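Local coordinates for protein ribokinase (Thermotoga maritima, PDB 1VM7) that probably phosphorylates D-ribose at O-5, using ATP and magnesium, to give D-ribose 5-phosphate, at residues A212-V223 and V232-K240; P170-F181 and E193-F201. All blocks are in the same frame, centred on the assembly; numbering follows the deposited sequence.

Contact 1. Residues A212-V223 and V232-K240; sequences AEKFLELGVKNV and VLLVNKNEK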
ATOM      1  N   ALA A 212      11.844  19.161  30.755  1.00 31.35           N
ATOM      2  CA  ALA A 212      12.529  20.104  29.909  1.00 31.34           C
ATOM      3  C   ALA A 212      13.779  20.595  30.618  1.00 31.92           C
ATOM      4  O   ALA A 212      14.841  20.701  29.980  1.00 31.47           O
ATOM      5  CB  ALA A 212      11.637  21.250  29.554  1.00 31.71           C
ATOM      6  N   GLU A 213      13.654  20.866  31.920  1.00 32.08           N
ATOM      7  CA  GLU A 213      14.781  21.295  32.731  1.00 32.89           C
ATOM      8  C   GLU A 213      15.884  20.267  32.764  1.00 32.95           C
ATOM      9  O   GLU A 213      17.052  20.617  32.703  1.00 33.31           O
ATOM     10  CB  GLU A 213      14.356  21.580  34.152  1.00 32.74           C
ATOM     11  CG  GLU A 213      13.862  22.991  34.389  1.00 33.94           C
ATOM     12  CD  GLU A 213      13.946  23.369  35.871  1.00 33.87           C
ATOM     13  OE1 GLU A 213      14.132  22.460  36.718  1.00 35.66           O
ATOM     14  OE2 GLU A 213      13.863  24.576  36.192  1.00 37.22           O
ATOM     15  N   LYS A 214      15.524  18.997  32.888  1.00 33.08           N
ATOM     16  CA  LYS A 214      16.543  17.956  32.934  1.00 33.03           C
ATOM     17  C   LYS A 214      17.269  17.847  31.633  1.00 32.68           C
ATOM     18  O   LYS A 214      18.452  17.565  31.620  1.00 31.91           O
ATOM     19  CB  LYS A 214      15.963  16.617  33.321  1.00 33.26           C
ATOM     20  CG  LYS A 214      15.538  16.648  34.719  1.00 32.39           C
ATOM     21  CD  LYS A 214      14.963  15.372  35.246  1.00 33.75           C
ATOM     22  CE  LYS A 214      14.704  15.557  36.703  1.00 32.01           C
ATOM     23  NZ  LYS A 214      15.940  16.079  37.423  1.00 34.82           N
ATOM     24  N   PHE A 215      16.573  18.065  30.526  1.00 32.86           N
ATOM     25  CA  PHE A 215      17.255  18.051  29.250  1.00 33.20           C
ATOM     26  C   PHE A 215      18.292  19.173  29.151  1.00 33.14           C
ATOM     27  O   PHE A 215      19.392  18.966  28.640  1.00 32.14           O
ATOM     28  CB  PHE A 215      16.266  18.085  28.097  1.00 33.60           C
ATOM     29  CG  PHE A 215      15.699  16.746  27.798  1.00 33.28           C
ATOM     30  CD1 PHE A 215      16.544  15.717  27.366  1.00 34.25           C
ATOM     31  CD2 PHE A 215      14.354  16.484  27.979  1.00 33.87           C
ATOM     32  CE1 PHE A 215      16.055  14.456  27.100  1.00 35.28           C
ATOM     33  CE2 PHE A 215      13.847  15.212  27.715  1.00 35.61           C
ATOM     34  CZ  PHE A 215      14.703  14.193  27.270  1.00 35.28           C
ATOM     35  N   LEU A 216      17.956  20.338  29.698  1.00 33.55           N
ATOM     36  CA  LEU A 216      18.936  21.417  29.846  1.00 33.76           C
ATOM     37  C   LEU A 216      20.203  20.935  30.569  1.00 34.25           C
ATOM     38  O   LEU A 216      21.308  21.328  30.184  1.00 34.67           O
ATOM     39  CB  LEU A 216      18.371  22.615  30.616  1.00 33.59           C
ATOM     40  CG  LEU A 216      17.236  23.437  30.023  1.00 33.04           C
ATOM     41  CD1 LEU A 216      16.919  24.608  30.922  1.00 32.89           C
ATOM     42  CD2 LEU A 216      17.579  23.921  28.619  1.00 33.56           C
ATOM     43  N   GLU A 217      20.047  20.084  31.584  1.00 33.90           N
ATOM     44  CA  GLU A 217      21.189  19.535  32.310  1.00 34.21           C
ATOM     45  C   GLU A 217      22.069  18.595  31.494  1.00 33.88           C
ATOM     46  O   GLU A 217      23.246  18.415  31.835  1.00 34.12           O
ATOM     47  CB  GLU A 217      20.764  18.823  33.597  1.00 34.12           C
ATOM     48  CG  GLU A 217      20.436  19.769  34.718  1.00 34.52           C
ATOM     49  CD  GLU A 217      20.394  19.075  36.047  1.00 35.23           C
ATOM     50  OE1 GLU A 217      20.336  17.834  36.080  1.00 34.92           O
ATOM     51  OE2 GLU A 217      20.442  19.773  37.072  1.00 37.75           O
ATOM     52  N   LEU A 218      21.501  17.961  30.474  1.00 33.29           N
ATOM     53  CA  LEU A 218      22.282  17.098  29.585  1.00 33.26           C
ATOM     54  C   LEU A 218      23.013  17.907  28.489  1.00 33.05           C
ATOM     55  O   LEU A 218      23.791  17.343  27.714  1.00 32.88           O
ATOM     56  CB  LEU A 218      21.390  16.043  28.928  1.00 33.59           C
ATOM     57  CG  LEU A 218      20.681  15.026  29.823  1.00 33.69           C
ATOM     58  CD1 LEU A 218      19.840  14.086  28.951  1.00 33.80           C
ATOM     59  CD2 LEU A 218      21.675  14.247  30.643  1.00 33.52           C
ATOM     60  N   GLY A 219      22.722  19.207  28.418  1.00 32.64           N
ATOM     61  CA  GLY A 219      23.392  20.122  27.515  1.00 32.55           C
ATOM     62  C   GLY A 219      22.501  20.730  26.449  1.00 32.77           C
ATOM     63  O   GLY A 219      22.957  21.569  25.671  1.00 32.93           O
ATOM     64  N   VAL A 220      21.237  20.314  26.398  1.00 32.53           N
ATOM     65  CA  VAL A 220      20.295  20.880  25.437  1.00 32.38           C
ATOM     66  C   VAL A 220      20.163  22.347  25.769  1.00 32.15           C
ATOM     67  O   VAL A 220      19.944  22.682  26.905  1.00 31.72           O
ATOM     68  CB  VAL A 220      18.874  20.227  25.552  1.00 32.41           C
ATOM     69  CG1 VAL A 220      17.864  20.958  24.671  1.00 31.48           C
ATOM     70  CG2 VAL A 220      18.927  18.741  25.239  1.00 32.02           C
ATOM     71  N   LYS A 221      20.263  23.220  24.779  1.00 32.70           N
ATOM     72  CA  LYS A 221      20.258  24.657  25.045  1.00 33.06           C
ATOM     73  C   LYS A 221      18.843  25.208  25.241  1.00 32.56           C
ATOM     74  O   LYS A 221      18.624  26.059  26.090  1.00 32.62           O
ATOM     75  CB  LYS A 221      20.969  25.406  23.896  1.00 33.62           C
ATOM     76  CG  LYS A 221      22.439  24.964  23.661  1.00 34.39           C
ATOM     77  CD  LYS A 221      23.372  25.405  24.818  1.00 36.06           C
ATOM     78  CE  LYS A 221      24.779  24.800  24.703  1.00 36.25           C
ATOM     79  NZ  LYS A 221      24.869  23.418  25.312  1.00 36.37           N
ATOM     80  N   ASN A 222      17.899  24.743  24.433  1.00 32.07           N
ATOM     81  CA  ASN A 222      16.497  25.159  24.528  1.00 31.65           C
ATOM     82  C   ASN A 222      15.592  23.948  24.373  1.00 31.75           C
ATOM     83  O   ASN A 222      15.793  23.134  23.452  1.00 31.38           O
ATOM     84  CB  ASN A 222      16.118  26.125  23.400  1.00 31.43           C
ATOM     85  CG  ASN A 222      16.852  27.443  23.461  1.00 31.57           C
ATOM     86  OD1 ASN A 222      16.373  28.399  24.074  1.00 31.45           O
ATOM     87  ND2 ASN A 222      18.026  27.506  22.824  1.00 29.96           N
ATOM     88  N   VAL A 223      14.603  23.810  25.250  1.00 31.67           N
ATOM     89  CA  VAL A 223      13.519  22.854  24.987  1.00 31.73           C
ATOM     90  C   VAL A 223      12.246  23.595  24.586  1.00 31.85           C
ATOM     91  O   VAL A 223      11.795  24.491  25.277  1.00 31.86           O
ATOM     92  CB  VAL A 223      13.193  21.948  26.206  1.00 31.37           C
ATOM     93  CG1 VAL A 223      12.162  20.867  25.782  1.00 31.27           C
ATOM     94  CG2 VAL A 223      14.461  21.307  26.753  1.00 30.42           C
ATOM     95  N   VAL A 232       2.717  26.266  23.445  1.00 36.24           N
ATOM     96  CA  VAL A 232       4.074  25.805  23.410  1.00 35.88           C
ATOM     97  C   VAL A 232       4.782  26.319  24.651  1.00 35.68           C
ATOM     98  O   VAL A 232       4.470  27.393  25.158  1.00 35.22           O
ATOM     99  CB  VAL A 232       4.763  26.311  22.135  1.00 36.33           C
ATOM    100  CG1 VAL A 232       6.223  25.930  22.141  1.00 38.22           C
ATOM    101  CG2 VAL A 232       4.075  25.731  20.912  1.00 36.23           C
ATOM    102  N   LEU A 233       5.722  25.526  25.144  1.00 35.12           N
ATOM    103  CA  LEU A 233       6.534  25.931  26.260  1.00 34.84           C
ATOM    104  C   LEU A 233       7.965  26.062  25.793  1.00 34.42           C
ATOM    105  O   LEU A 233       8.489  25.133  25.181  1.00 34.08           O
ATOM    106  CB  LEU A 233       6.423  24.867  27.365  1.00 35.02           C
ATOM    107  CG  LEU A 233       7.209  25.106  28.641  1.00 34.91           C
ATOM    108  CD1 LEU A 233       6.665  26.329  29.356  1.00 34.81           C
ATOM    109  CD2 LEU A 233       7.149  23.849  29.543  1.00 35.50           C
ATOM    110  N   LEU A 234       8.584  27.212  26.060  1.00 34.19           N
ATOM    111  CA  LEU A 234      10.012  27.398  25.816  1.00 34.28           C
ATOM    112  C   LEU A 234      10.716  27.356  27.147  1.00 34.29           C
ATOM    113  O   LEU A 234      10.341  28.074  28.049  1.00 34.18           O
ATOM    114  CB  LEU A 234      10.292  28.746  25.136  1.00 34.14           C
ATOM    115  CG  LEU A 234      11.767  29.144  24.902  1.00 34.36           C
ATOM    116  CD1 LEU A 234      12.578  28.076  24.144  1.00 34.13           C
ATOM    117  CD2 LEU A 234      11.860  30.487  24.172  1.00 34.57           C
ATOM    118  N   VAL A 235      11.733  26.509  27.256  1.00 34.55           N
ATOM    119  CA  VAL A 235      12.519  26.380  28.473  1.00 34.60           C
ATOM    120  C   VAL A 235      13.993  26.493  28.117  1.00 34.94           C
ATOM    121  O   VAL A 235      14.509  25.737  27.288  1.00 34.89           O
ATOM    122  CB  VAL A 235      12.269  25.011  29.167  1.00 34.60           C
ATOM    123  CG1 VAL A 235      13.108  24.861  30.451  1.00 34.09           C
ATOM    124  CG2 VAL A 235      10.792  24.835  29.466  1.00 34.76           C
ATOM    125  N   ASN A 236      14.660  27.458  28.734  1.00 35.38           N
ATOM    126  CA  ASN A 236      16.114  27.562  28.667  1.00 35.92           C
ATOM    127  C   ASN A 236      16.655  28.083  29.999  1.00 36.13           C
ATOM    128  O   ASN A 236      15.877  28.335  30.927  1.00 36.21           O
ATOM    129  CB  ASN A 236      16.532  28.450  27.494  1.00 36.29           C
ATOM    130  CG  ASN A 236      15.570  29.608  27.260  1.00 36.86           C
ATOM    131  OD1 ASN A 236      15.167  30.307  28.195  1.00 38.88           O
ATOM    132  ND2 ASN A 236      15.203  29.814  26.009  1.00 38.79           N
ATOM    133  N   LYS A 237      17.981  28.205  30.100  1.00 36.51           N
ATOM    134  CA  LYS A 237      18.635  28.766  31.304  1.00 36.81           C
ATOM    135  C   LYS A 237      17.995  30.058  31.822  1.00 36.73           C
ATOM    136  O   LYS A 237      17.927  30.272  33.019  1.00 37.15           O
ATOM    137  CB  LYS A 237      20.135  29.000  31.078  1.00 37.08           C
ATOM    138  CG  LYS A 237      20.503  29.794  29.820  1.00 37.68           C
ATOM    139  CD  LYS A 237      21.673  30.733  30.115  1.00 38.76           C
ATOM    140  CE  LYS A 237      22.152  31.474  28.869  1.00 39.53           C
ATOM    141  NZ  LYS A 237      23.254  32.414  29.276  1.00 40.26           N
ATOM    142  N   ASN A 238      17.525  30.906  30.915  1.00 37.05           N
ATOM    143  CA  ASN A 238      17.080  32.252  31.259  1.00 37.47           C
ATOM    144  C   ASN A 238      15.577  32.411  31.453  1.00 37.45           C
ATOM    145  O   ASN A 238      15.138  33.430  31.999  1.00 38.10           O
ATOM    146  CB  ASN A 238      17.549  33.251  30.174  1.00 37.67           C
ATOM    147  CG  ASN A 238      18.885  33.906  30.516  1.00 38.24           C
ATOM    148  N   GLU A 239      14.790  31.427  31.033  1.00 37.41           N
ATOM    149  CA  GLU A 239      13.332  31.581  31.022  1.00 37.33           C
ATOM    150  C   GLU A 239      12.539  30.294  30.809  1.00 37.25           C
ATOM    151  O   GLU A 239      13.033  29.299  30.247  1.00 36.89           O
ATOM    152  CB  GLU A 239      12.921  32.563  29.914  1.00 37.81           C
ATOM    153  N   LYS A 240      11.286  30.353  31.249  1.00 37.10           N
ATOM    154  CA  LYS A 240      10.332  29.265  31.093  1.00 37.15           C
ATOM    155  C   LYS A 240       9.052  29.916  30.574  1.00 36.99           C
ATOM    156  O   LYS A 240       8.066  30.045  31.306  1.00 37.45           O
ATOM    157  CB  LYS A 240      10.122  28.581  32.461  1.00 37.15           C
ATOM    158  CG  LYS A 240       9.339  27.272  32.433  1.00 37.92           C
TER
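V223 and V235 pair through their backbones. V223 N donates to V235 O at 2.8 Å, and V235 N donates to V223 O at the same distance. This is a hydrogen-bonded antiparallel pair. One residue along, two asparagine side chains lie side by side and point the same way. ND2 of N236 donates to OD1 of N222 at 2.7 Å, with an N-H...O angle of 170°. The acceptor lies almost in the amide plane of N236, yet the two amide planes are nearly perpendicular. CG of N236 sits between its backbone N and carbonyl carbon (chi1 36°), which turns the amide toward N222. The other end of the N222 amide is also held: ND2 bonds to the carbonyl of D185.

On the opposite face of the sheet, V235 points at helix 208-217. Its CG2 lies 3.7 Å from CB of A212, and its CG1 lies 3.8 Å from CD1 of L216. CD1 of L216 also rests 3.6 Å from C of N236, so L216 packs on the backbone there. The helix ends in a Schellman motif at G219, which has positive phi, and the chain then turns back to enter strand 222-226. Segments 212-217 and 232-236 cross at -34°. A beta hairpin, 222-226 with 232-236, is thus packed against the helix that precedes it in the ribokinase fold.

Contact 2. Residues P170-F181 and E193-F201; sequences PAPAQGINEEIF and EIEALSKDF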
ATOM      1  N   PRO A 170      12.193  14.937  18.418  1.00 33.13           N
ATOM      2  CA  PRO A 170      12.386  13.558  18.851  1.00 33.13           C
ATOM      3  C   PRO A 170      11.161  12.699  18.486  1.00 33.30           C
ATOM      4  O   PRO A 170      10.485  12.161  19.347  1.00 33.07           O
ATOM      5  CB  PRO A 170      12.589  13.708  20.360  1.00 33.46           C
ATOM      6  CG  PRO A 170      11.688  14.905  20.714  1.00 33.30           C
ATOM      7  CD  PRO A 170      11.760  15.815  19.527  1.00 33.15           C
ATOM      8  N   ALA A 171      10.907  12.558  17.188  1.00 33.86           N
ATOM      9  CA  ALA A 171       9.674  11.960  16.699  1.00 33.82           C
ATOM     10  C   ALA A 171       9.985  10.842  15.683  1.00 33.86           C
ATOM     11  O   ALA A 171      10.613  11.096  14.664  1.00 34.13           O
ATOM     12  CB  ALA A 171       8.829  13.038  16.073  1.00 34.03           C
ATOM     13  N   PRO A 172       9.622   9.587  15.984  1.00 34.27           N
ATOM     14  CA  PRO A 172       9.134   9.091  17.275  1.00 34.86           C
ATOM     15  C   PRO A 172      10.209   9.149  18.331  1.00 35.44           C
ATOM     16  O   PRO A 172      11.390   9.213  18.011  1.00 36.11           O
ATOM     17  CB  PRO A 172       8.825   7.606  17.000  1.00 34.91           C
ATOM     18  CG  PRO A 172       9.661   7.257  15.797  1.00 34.01           C
ATOM     19  CD  PRO A 172       9.670   8.506  14.979  1.00 34.25           C
ATOM     20  N   ALA A 173       9.793   9.034  19.579  1.00 36.01           N
ATOM     21  CA  ALA A 173      10.688   9.173  20.697  1.00 36.80           C
ATOM     22  C   ALA A 173      11.510   7.919  20.932  1.00 37.94           C
ATOM     23  O   ALA A 173      12.483   7.948  21.677  1.00 39.15           O
ATOM     24  CB  ALA A 173       9.920   9.496  21.941  1.00 36.73           C
ATOM     25  N   GLN A 174      11.142   6.797  20.333  1.00 38.31           N
ATOM     26  CA  GLN A 174      11.891   5.584  20.630  1.00 38.15           C
ATOM     27  C   GLN A 174      13.159   5.440  19.765  1.00 37.06           C
ATOM     28  O   GLN A 174      13.241   5.951  18.657  1.00 36.86           O
ATOM     29  CB  GLN A 174      11.001   4.344  20.642  1.00 38.42           C
ATOM     30  CG  GLN A 174      10.128   4.071  19.432  1.00 41.10           C
ATOM     31  CD  GLN A 174       9.247   2.813  19.687  1.00 40.86           C
ATOM     32  N   GLY A 175      14.163   4.778  20.340  1.00 36.75           N
ATOM     33  CA  GLY A 175      15.435   4.500  19.688  1.00 36.28           C
ATOM     34  C   GLY A 175      16.446   5.627  19.767  1.00 36.48           C
ATOM     35  O   GLY A 175      17.408   5.647  19.001  1.00 37.13           O
ATOM     36  N   ILE A 176      16.217   6.590  20.653  1.00 36.22           N
ATOM     37  CA  ILE A 176      17.104   7.738  20.799  1.00 36.05           C
ATOM     38  C   ILE A 176      18.129   7.435  21.857  1.00 36.55           C
ATOM     39  O   ILE A 176      17.795   6.932  22.898  1.00 36.69           O
ATOM     40  CB  ILE A 176      16.314   9.004  21.177  1.00 36.21           C
ATOM     41  CG1 ILE A 176      15.305   9.304  20.064  1.00 35.64           C
ATOM     42  CG2 ILE A 176      17.281  10.186  21.427  1.00 36.03           C
ATOM     43  CD1 ILE A 176      14.390  10.433  20.342  1.00 36.79           C
ATOM     44  N   ASN A 177      19.395   7.725  21.577  1.00 37.46           N
ATOM     45  CA  ASN A 177      20.482   7.569  22.560  1.00 37.49           C
ATOM     46  C   ASN A 177      20.777   8.923  23.199  1.00 37.16           C
ATOM     47  O   ASN A 177      20.724   9.973  22.535  1.00 36.91           O
ATOM     48  CB  ASN A 177      21.760   6.986  21.896  1.00 38.29           C
ATOM     49  CG  ASN A 177      23.012   6.990  22.824  1.00 39.46           C
ATOM     50  OD1 ASN A 177      24.025   7.619  22.515  1.00 43.04           O
ATOM     51  ND2 ASN A 177      22.938   6.281  23.946  1.00 44.01           N
ATOM     52  N   GLU A 178      21.085   8.874  24.491  1.00 36.37           N
ATOM     53  CA  GLU A 178      21.348  10.043  25.321  1.00 36.47           C
ATOM     54  C   GLU A 178      22.414  10.984  24.769  1.00 35.61           C
ATOM     55  O   GLU A 178      22.452  12.176  25.090  1.00 35.27           O
ATOM     56  CB  GLU A 178      21.821   9.566  26.705  1.00 36.45           C
ATOM     57  CG  GLU A 178      21.915  10.654  27.755  1.00 37.66           C
ATOM     58  CD  GLU A 178      22.003  10.079  29.147  1.00 38.32           C
ATOM     59  OE1 GLU A 178      22.919   9.270  29.386  1.00 41.51           O
ATOM     60  OE2 GLU A 178      21.149  10.406  29.996  1.00 41.76           O
ATOM     61  N   GLU A 179      23.308  10.439  23.954  1.00 34.88           N
ATOM     62  CA  GLU A 179      24.475  11.183  23.516  1.00 34.76           C
ATOM     63  C   GLU A 179      24.095  12.419  22.708  1.00 33.85           C
ATOM     64  O   GLU A 179      24.841  13.401  22.700  1.00 33.80           O
ATOM     65  CB  GLU A 179      25.422  10.284  22.707  1.00 35.04           C
ATOM     66  CG  GLU A 179      26.786  10.893  22.393  1.00 36.16           C
ATOM     67  CD  GLU A 179      27.578  10.104  21.332  1.00 36.95           C
ATOM     68  OE1 GLU A 179      27.261   8.912  21.066  1.00 39.83           O
ATOM     69  OE2 GLU A 179      28.530  10.689  20.764  1.00 37.24           O
ATOM     70  N   ILE A 180      22.937  12.376  22.033  1.00 32.73           N
ATOM     71  CA  ILE A 180      22.562  13.432  21.109  1.00 31.76           C
ATOM     72  C   ILE A 180      22.279  14.761  21.802  1.00 31.17           C
ATOM     73  O   ILE A 180      22.545  15.824  21.237  1.00 30.66           O
ATOM     74  CB  ILE A 180      21.334  13.014  20.214  1.00 31.99           C
ATOM     75  CG1 ILE A 180      21.206  13.935  19.008  1.00 32.25           C
ATOM     76  CG2 ILE A 180      20.021  12.979  21.022  1.00 32.00           C
ATOM     77  CD1 ILE A 180      20.487  13.311  17.896  1.00 32.33           C
ATOM     78  N   PHE A 181      21.786  14.703  23.030  1.00 30.98           N
ATOM     79  CA  PHE A 181      21.176  15.866  23.684  1.00 31.16           C
ATOM     80  C   PHE A 181      22.138  17.031  23.902  1.00 31.31           C
ATOM     81  O   PHE A 181      21.763  18.182  23.723  1.00 31.55           O
ATOM     82  CB  PHE A 181      20.519  15.424  24.999  1.00 30.90           C
ATOM     83  CG  PHE A 181      19.397  14.441  24.804  1.00 30.41           C
ATOM     84  CD1 PHE A 181      18.245  14.819  24.128  1.00 32.01           C
ATOM     85  CD2 PHE A 181      19.493  13.136  25.258  1.00 31.08           C
ATOM     86  CE1 PHE A 181      17.203  13.928  23.927  1.00 31.07           C
ATOM     87  CE2 PHE A 181      18.453  12.245  25.064  1.00 31.89           C
ATOM     88  CZ  PHE A 181      17.300  12.652  24.383  1.00 30.89           C
ATOM     89  N   GLU A 193       5.783  12.738  23.544  1.00 35.48           N
ATOM     90  CA  GLU A 193       7.207  12.514  23.430  1.00 34.72           C
ATOM     91  C   GLU A 193       8.001  12.898  24.671  1.00 33.95           C
ATOM     92  O   GLU A 193       8.851  12.135  25.124  1.00 32.85           O
ATOM     93  CB  GLU A 193       7.762  13.205  22.221  1.00 35.48           C
ATOM     94  CG  GLU A 193       7.251  12.556  20.932  1.00 36.74           C
ATOM     95  CD  GLU A 193       7.389  13.452  19.732  1.00 37.83           C
ATOM     96  OE1 GLU A 193       7.737  14.628  19.908  1.00 34.83           O
ATOM     97  OE2 GLU A 193       7.137  12.964  18.613  1.00 41.28           O
ATOM     98  N   ILE A 194       7.724  14.062  25.247  1.00 33.55           N
ATOM     99  CA  ILE A 194       8.508  14.479  26.382  1.00 32.95           C
ATOM    100  C   ILE A 194       8.293  13.497  27.561  1.00 33.02           C
ATOM    101  O   ILE A 194       9.223  13.234  28.332  1.00 31.96           O
ATOM    102  CB  ILE A 194       8.313  15.969  26.770  1.00 32.72           C
ATOM    103  CG1 ILE A 194       9.530  16.427  27.599  1.00 33.76           C
ATOM    104  CG2 ILE A 194       7.015  16.184  27.523  1.00 32.28           C
ATOM    105  CD1 ILE A 194       9.641  17.924  27.867  1.00 33.41           C
ATOM    106  N   GLU A 195       7.083  12.937  27.652  1.00 33.22           N
ATOM    107  CA  GLU A 195       6.748  11.928  28.633  1.00 33.62           C
ATOM    108  C   GLU A 195       7.610  10.690  28.458  1.00 32.89           C
ATOM    109  O   GLU A 195       8.261  10.219  29.420  1.00 32.48           O
ATOM    110  CB  GLU A 195       5.277  11.523  28.522  1.00 33.67           C
ATOM    111  CG  GLU A 195       4.332  12.439  29.276  1.00 36.27           C
ATOM    112  CD  GLU A 195       2.855  12.024  29.171  1.00 36.51           C
ATOM    113  OE1 GLU A 195       2.435  11.107  29.940  1.00 39.42           O
ATOM    114  OE2 GLU A 195       2.125  12.639  28.346  1.00 38.34           O
ATOM    115  N   ALA A 196       7.571  10.137  27.249  1.00 32.45           N
ATOM    116  CA  ALA A 196       8.337   8.954  26.932  1.00 32.41           C
ATOM    117  C   ALA A 196       9.833   9.209  27.196  1.00 32.35           C
ATOM    118  O   ALA A 196      10.510   8.430  27.874  1.00 32.67           O
ATOM    119  CB  ALA A 196       8.125   8.551  25.524  1.00 32.54           C
ATOM    120  N   LEU A 197      10.326  10.318  26.670  1.00 32.48           N
ATOM    121  CA  LEU A 197      11.725  10.707  26.850  1.00 32.33           C
ATOM    122  C   LEU A 197      12.100  10.828  28.323  1.00 32.15           C
ATOM    123  O   LEU A 197      13.187  10.384  28.730  1.00 31.40           O
ATOM    124  CB  LEU A 197      12.025  12.048  26.186  1.00 32.45           C
ATOM    125  CG  LEU A 197      12.004  12.102  24.656  1.00 33.67           C
ATOM    126  CD1 LEU A 197      12.172  13.539  24.171  1.00 33.99           C
ATOM    127  CD2 LEU A 197      13.100  11.212  24.080  1.00 35.26           C
ATOM    128  N   SER A 198      11.219  11.429  29.125  1.00 31.78           N
ATOM    129  CA  SER A 198      11.538  11.626  30.546  1.00 31.85           C
ATOM    130  C   SER A 198      11.622  10.288  31.298  1.00 32.11           C
ATOM    131  O   SER A 198      12.541  10.055  32.091  1.00 31.22           O
ATOM    132  CB  SER A 198      10.526  12.547  31.235  1.00 31.98           C
ATOM    133  OG  SER A 198      10.882  12.776  32.582  1.00 29.58           O
ATOM    134  N   LYS A 199      10.640   9.434  31.043  1.00 32.70           N
ATOM    135  CA  LYS A 199      10.612   8.082  31.582  1.00 33.68           C
ATOM    136  C   LYS A 199      11.919   7.359  31.189  1.00 34.01           C
ATOM    137  O   LYS A 199      12.645   6.848  32.053  1.00 34.15           O
ATOM    138  CB  LYS A 199       9.341   7.368  31.088  1.00 33.68           C
ATOM    139  CG  LYS A 199       9.169   5.949  31.484  1.00 34.74           C
ATOM    140  N   ASP A 200      12.253   7.394  29.904  1.00 34.16           N
ATOM    141  CA  ASP A 200      13.413   6.659  29.413  1.00 34.37           C
ATOM    142  C   ASP A 200      14.720   7.168  30.004  1.00 34.18           C
ATOM    143  O   ASP A 200      15.542   6.380  30.489  1.00 33.96           O
ATOM    144  CB  ASP A 200      13.505   6.691  27.894  1.00 34.54           C
ATOM    145  CG  ASP A 200      12.428   5.858  27.243  1.00 36.30           C
ATOM    146  OD1 ASP A 200      11.807   5.038  27.967  1.00 40.41           O
ATOM    147  OD2 ASP A 200      12.202   6.028  26.022  1.00 40.17           O
ATOM    148  N   PHE A 201      14.916   8.481  29.978  1.00 33.66           N
ATOM    149  CA  PHE A 201      16.218   9.039  30.358  1.00 33.31           C
ATOM    150  C   PHE A 201      16.368   9.488  31.808  1.00 33.28           C
ATOM    151  O   PHE A 201      17.477   9.555  32.323  1.00 32.96           O
ATOM    152  CB  PHE A 201      16.600  10.169  29.411  1.00 33.19           C
ATOM    153  CG  PHE A 201      16.916   9.695  28.053  1.00 31.92           C
ATOM    154  CD1 PHE A 201      18.091   9.008  27.815  1.00 32.61           C
ATOM    155  CD2 PHE A 201      16.025   9.866  27.024  1.00 33.78           C
ATOM    156  CE1 PHE A 201      18.390   8.534  26.557  1.00 32.49           C
ATOM    157  CE2 PHE A 201      16.318   9.399  25.749  1.00 33.25           C
ATOM    158  CZ  PHE A 201      17.503   8.730  25.522  1.00 32.84           C
TER
HETATM  159  O   HOH W   1      20.425  11.245  32.574  1.00 29.63           O
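F181 and F201 meet in a T-shaped (edge-to-face) pair. The edge of F181 is directed at the face of F201, with ring centroids 5.0 Å apart and planes at 82°. CE2 of F181 stands over the rim of the F201 ring rather than its centre. F201 also touches the loop at I176 and E178. Its CZ lies 3.2 Å from I176 O, which sits at the ring edge. Its CE1 lies 3.6 Å from CB of E178. The E178 side chain runs past the ring in the opposite direction, with its carboxylate tilted 31° from the ring plane. A water donates to OE2 of E178 and, weakly, to F201 O.

L197 is one helical turn back. Its two methyls divide the loop between them. CD1 meets CG of P170 at 3.7 Å, and CD2 meets CD1 of I176 at 4.0 Å. A173 places its CB 4.1 Å from CB of A196. E193 starts the row. Its CG lies anti to the carbonyl carbon (chi1 -68°) and the chain beyond is extended, which carries the carboxylate across P170 to A171. OE2 approaches CB of A171 at 3.1 Å. No direct hydrogen bond joins the two segments.

The next shell sets these groups in place. N190, predicted to bind ATP, accepts from the backbone N of E193 through its OD1. N148 anchors the loop by a backbone bond to A171 and by its ND2 to P172 O. I180 CG2 covers one face of the F181 ring. The loop joins strand 165-168 to strand 186-187. It runs between helix 152-161, touched by I180, and helix 191-202; behind the latter, helix 208-217 packs on I194 and L197.

Contact 2 comes first along the chain, and the centres of the two contacts are about 15 Å apart. Helices 191-202 and 208-217 are consecutive and bring them together. F181 and F215 link them. CE1 of F215 lies 3.4 Å from CE1 of F181, and CZ of F215 lies 3.6 Å from CB of L197. V220 CG2 meets F181 O and L218 CD1 meets the F181 ring. The contacts therefore share one apolar layer beside the central sheet. Both come near predicted sites. In contact 2, the A171 side chain is about 3 Å from that of K53, a predicted substrate residue. In contact 1, the L233 side chain is about 5 Å from that of L227, a predicted ATP residue.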